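Local coordinates for protein glycoside transferase (Listeria monocytogenes, PDB 6R2M) that probably acts outside the cell as a glycoside hydrolase on exopolysaccharide, at residues A[64-70]-A[116-122]. Coordinates in Å, arbitrary orientation, origin at the centre of the assembly. Numbering follows the deposited sequence.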
ATOM      1  N   ASN A  64      -2.163 -16.736   7.985  1.00  8.57           N
ATOM      2  CA  ASN A  64      -1.485 -17.581   8.976  1.00  8.12           C
ATOM      3  C   ASN A  64      -0.536 -18.576   8.324  1.00  7.88           C
ATOM      4  O   ASN A  64      -0.523 -19.755   8.668  1.00  8.96           O
ATOM      5  CB  ASN A  64      -2.494 -18.319   9.871  1.00  7.28           C
ATOM      6  CG  ASN A  64      -1.831 -18.962  11.082  1.00  8.66           C
ATOM      7  OD1 ASN A  64      -0.964 -18.356  11.710  1.00 10.66           O
ATOM      8  ND2 ASN A  64      -2.207 -20.201  11.387  1.00  8.87           N
ATOM      9  N   ASP A  65       0.262 -18.115   7.361  1.00  6.41           N
ATOM     10  CA  ASP A  65       1.171 -19.002   6.628  1.00  7.93           C
ATOM     11  C   ASP A  65       2.623 -18.637   6.941  1.00  7.80           C
ATOM     12  O   ASP A  65       3.286 -17.910   6.199  1.00  8.17           O
ATOM     13  CB  ASP A  65       0.877 -18.941   5.126  1.00  7.70           C
ATOM     14  CG  ASP A  65       1.686 -19.959   4.329  1.00 11.88           C
ATOM     15  OD1 ASP A  65       2.547 -20.654   4.913  1.00 11.32           O
ATOM     16  OD2 ASP A  65       1.462 -20.059   3.104  1.00 11.27           O
ATOM     17  N   SER A  66       3.137 -19.187   8.044  1.00  8.49           N
ATOM     18  CA  SER A  66       4.481 -18.799   8.460  1.00  6.28           C
ATOM     19  C   SER A  66       5.551 -19.307   7.508  1.00  9.08           C
ATOM     20  O   SER A  66       6.575 -18.635   7.312  1.00 10.09           O
ATOM     21  CB  SER A  66       4.746 -19.296   9.878  1.00 10.46           C
ATOM     22  OG  SER A  66       4.982 -20.687   9.823  1.00  9.56           O
ATOM     23  N   LYS A  67       5.348 -20.486   6.926  1.00  7.62           N
ATOM     24  CA  LYS A  67       6.362 -21.039   6.037  1.00  8.56           C
ATOM     25  C   LYS A  67       6.549 -20.176   4.795  1.00 10.17           C
ATOM     26  O   LYS A  67       7.682 -19.826   4.431  1.00  9.56           O
ATOM     27  CB  LYS A  67       6.000 -22.465   5.637  1.00 10.67           C
ATOM     28  CG  LYS A  67       6.853 -23.029   4.525  1.00 14.18           C
ATOM     29  CD  LYS A  67       6.482 -24.483   4.269  1.00 17.65           C
ATOM     30  CE  LYS A  67       7.203 -25.037   3.051  1.00 23.19           C
ATOM     31  NZ  LYS A  67       6.764 -24.353   1.801  1.00 33.12           N
ATOM     32  N   THR A  68       5.450 -19.813   4.129  1.00  8.26           N
ATOM     33  CA  THR A  68       5.593 -18.961   2.951  1.00  7.66           C
ATOM     34  C   THR A  68       6.056 -17.558   3.343  1.00  8.70           C
ATOM     35  O   THR A  68       6.830 -16.942   2.609  1.00  8.61           O
ATOM     36  CB  THR A  68       4.285 -18.925   2.146  1.00  7.84           C
ATOM     37  OG1 THR A  68       3.810 -20.267   1.954  1.00 10.80           O
ATOM     38  CG2 THR A  68       4.512 -18.286   0.747  1.00  7.64           C
ATOM     39  N   PHE A  69       5.642 -17.062   4.511  1.00  7.88           N
ATOM     40  CA  PHE A  69       6.115 -15.760   4.971  1.00  6.82           C
ATOM     41  C   PHE A  69       7.639 -15.749   5.102  1.00  8.57           C
ATOM     42  O   PHE A  69       8.304 -14.811   4.649  1.00  6.63           O
ATOM     43  CB  PHE A  69       5.447 -15.386   6.305  1.00  6.24           C
ATOM     44  CG  PHE A  69       5.761 -13.988   6.750  1.00  4.91           C
ATOM     45  CD1 PHE A  69       6.885 -13.740   7.518  1.00  6.45           C
ATOM     46  CD2 PHE A  69       4.972 -12.909   6.348  1.00  6.80           C
ATOM     47  CE1 PHE A  69       7.207 -12.451   7.912  1.00  5.05           C
ATOM     48  CE2 PHE A  69       5.295 -11.607   6.727  1.00  5.96           C
ATOM     49  CZ  PHE A  69       6.416 -11.376   7.511  1.00  7.16           C
ATOM     50  N   GLN A  70       8.207 -16.769   5.749  1.00  7.26           N
ATOM     51  CA  GLN A  70       9.661 -16.813   5.910  1.00  9.10           C
ATOM     52  C   GLN A  70      10.364 -16.963   4.566  1.00  9.83           C
ATOM     53  O   GLN A  70      11.448 -16.397   4.373  1.00 10.08           O
ATOM     54  CB  GLN A  70      10.049 -17.945   6.869  1.00 10.21           C
ATOM     55  CG  GLN A  70      11.562 -18.192   7.002  1.00  9.89           C
ATOM     56  CD  GLN A  70      12.337 -16.970   7.448  1.00 17.86           C
ATOM     57  OE1 GLN A  70      11.892 -16.221   8.303  1.00 15.52           O
ATOM     58  NE2 GLN A  70      13.514 -16.766   6.862  1.00 17.99           N
ATOM     59  N   LYS A 116       2.015 -12.803  15.237  1.00  8.43           N
ATOM     60  CA  LYS A 116       1.217 -13.903  14.694  1.00 10.53           C
ATOM     61  C   LYS A 116       1.979 -15.224  14.742  1.00 11.60           C
ATOM     62  O   LYS A 116       1.396 -16.276  15.042  1.00 11.09           O
ATOM     63  CB  LYS A 116       0.802 -13.569  13.256  1.00  7.95           C
ATOM     64  CG  LYS A 116      -0.090 -14.619  12.582  1.00  9.25           C
ATOM     65  CD  LYS A 116      -1.462 -14.652  13.235  1.00 11.50           C
ATOM     66  CE  LYS A 116      -2.467 -15.346  12.304  1.00 12.62           C
ATOM     67  NZ  LYS A 116      -3.824 -15.398  12.928  1.00 12.83           N
ATOM     68  N   PHE A 117       3.280 -15.189  14.445  1.00  7.76           N
ATOM     69  CA  PHE A 117       4.105 -16.382  14.326  1.00  8.61           C
ATOM     70  C   PHE A 117       5.049 -16.583  15.508  1.00  9.90           C
ATOM     71  O   PHE A 117       5.938 -17.436  15.425  1.00 12.49           O
ATOM     72  CB  PHE A 117       4.911 -16.327  13.029  1.00  8.92           C
ATOM     73  CG  PHE A 117       4.063 -16.192  11.797  1.00  7.31           C
ATOM     74  CD1 PHE A 117       2.864 -16.898  11.678  1.00  7.39           C
ATOM     75  CD2 PHE A 117       4.464 -15.375  10.752  1.00  9.05           C
ATOM     76  CE1 PHE A 117       2.083 -16.787  10.541  1.00  9.55           C
ATOM     77  CE2 PHE A 117       3.696 -15.256   9.615  1.00  6.24           C
ATOM     78  CZ  PHE A 117       2.493 -15.958   9.510  1.00  7.79           C
ATOM     79  N   SER A 118       4.891 -15.805  16.581  1.00  8.94           N
ATOM     80  CA  SER A 118       5.704 -15.921  17.801  1.00 11.96           C
ATOM     81  C   SER A 118       7.197 -15.997  17.472  1.00 10.16           C
ATOM     82  O   SER A 118       7.901 -16.945  17.828  1.00 13.57           O
ATOM     83  CB  SER A 118       5.259 -17.131  18.624  1.00 13.18           C
ATOM     84  OG  SER A 118       3.929 -16.950  19.089  1.00 17.24           O
ATOM     85  N   PHE A 119       7.672 -14.958  16.791  1.00 12.12           N
ATOM     86  CA  PHE A 119       9.020 -14.947  16.227  1.00 10.08           C
ATOM     87  C   PHE A 119       9.607 -13.559  16.432  1.00 10.10           C
ATOM     88  O   PHE A 119       9.509 -12.686  15.557  1.00  9.77           O
ATOM     89  CB  PHE A 119       8.994 -15.341  14.748  1.00  9.06           C
ATOM     90  CG  PHE A 119      10.295 -15.897  14.239  1.00  9.38           C
ATOM     91  CD1 PHE A 119      10.794 -17.084  14.734  1.00 11.26           C
ATOM     92  CD2 PHE A 119      10.991 -15.251  13.235  1.00 12.18           C
ATOM     93  CE1 PHE A 119      11.973 -17.610  14.250  1.00 16.33           C
ATOM     94  CE2 PHE A 119      12.177 -15.775  12.743  1.00 13.57           C
ATOM     95  CZ  PHE A 119      12.672 -16.951  13.258  1.00 18.43           C
ATOM     96  N   PRO A 120      10.231 -13.317  17.588  1.00  7.58           N
ATOM     97  CA  PRO A 120      10.685 -11.952  17.905  1.00  9.35           C
ATOM     98  C   PRO A 120      11.673 -11.377  16.911  1.00 10.77           C
ATOM     99  O   PRO A 120      11.752 -10.147  16.777  1.00 11.42           O
ATOM    100  CB  PRO A 120      11.324 -12.113  19.293  1.00 14.29           C
ATOM    101  CG  PRO A 120      10.622 -13.283  19.895  1.00 12.46           C
ATOM    102  CD  PRO A 120      10.363 -14.230  18.739  1.00 10.07           C
ATOM    103  N   SER A 121      12.443 -12.201  16.204  1.00 10.00           N
ATOM    104  CA  SER A 121      13.441 -11.606  15.320  1.00 10.76           C
ATOM    105  C   SER A 121      12.811 -10.826  14.166  1.00  9.54           C
ATOM    106  O   SER A 121      13.452  -9.909  13.640  1.00 10.30           O
ATOM    107  CB  SER A 121      14.419 -12.665  14.798  1.00 17.76           C
ATOM    108  OG  SER A 121      13.777 -13.648  14.019  1.00 19.15           O
ATOM    109  N   TYR A 122      11.565 -11.122  13.782  1.00  9.16           N
ATOM    110  CA  TYR A 122      10.903 -10.263  12.798  1.00  7.54           C
ATOM    111  C   TYR A 122      10.717  -8.851  13.351  1.00  7.33           C
ATOM    112  O   TYR A 122      10.834  -7.859  12.624  1.00  7.60           O
ATOM    113  CB  TYR A 122       9.537 -10.842  12.401  1.00  5.06           C
ATOM    114  CG  TYR A 122       9.564 -12.107  11.568  1.00  6.05           C
ATOM    115  CD1 TYR A 122      10.653 -12.438  10.766  1.00 10.67           C
ATOM    116  CD2 TYR A 122       8.475 -12.966  11.578  1.00  8.25           C
ATOM    117  CE1 TYR A 122      10.647 -13.606   9.998  1.00  8.10           C
ATOM    118  CE2 TYR A 122       8.458 -14.113  10.826  1.00  6.83           C
ATOM    119  CZ  TYR A 122       9.537 -14.430  10.038  1.00  9.29           C
ATOM    120  OH  TYR A 122       9.499 -15.593   9.310  1.00  8.98           O
TER
HETATM  121  O   HOH W   1      -0.392 -18.334  14.245  1.00 14.20           O
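Two helix-to-helix turns of this mainly helical protein pack side by side, each following a helix that ends in a Schellman motif. Asn64 and Ser118, both with positive phi, are the C-prime residues that close helices 50-62 and 100-116, and helices 66-79 and 120-136 then start anew. At the first restart Asp65 is the N-cap: its OD1 accepts from Thr68 N at 3.1 Å and its OD2 from Thr68 OG1 at 2.6 Å.

Aromatic packing fills the space between the turns. Phe117 reaches across to the opening turn of helix 66-79, where Ser66 CB makes a CH-pi contact over its face, 3.6 Å from the ring centroid, while Phe69 CB lies 3.7 Å from Phe117 CE2. Phe69 in turn directs its edge at the face of Tyr122 in a T-shaped pair (centroids 5.1 Å apart, planes at 63°), and Met57, Val61 and Ala113 extend this buried cluster into the two preceding helices.

Polar links border the cluster. The N-terminal segment lies alongside, with Lys13 O hydrogen-bonded to Ser66 OG and Thr16 O to Asn64 ND2. Tyr122 OH donates to Gln70 OE1 at 2.7 Å, tying the two new helices together, and a water donates to both Asn64 OD1 (2.6 Å) and Lys116 O (2.8 Å).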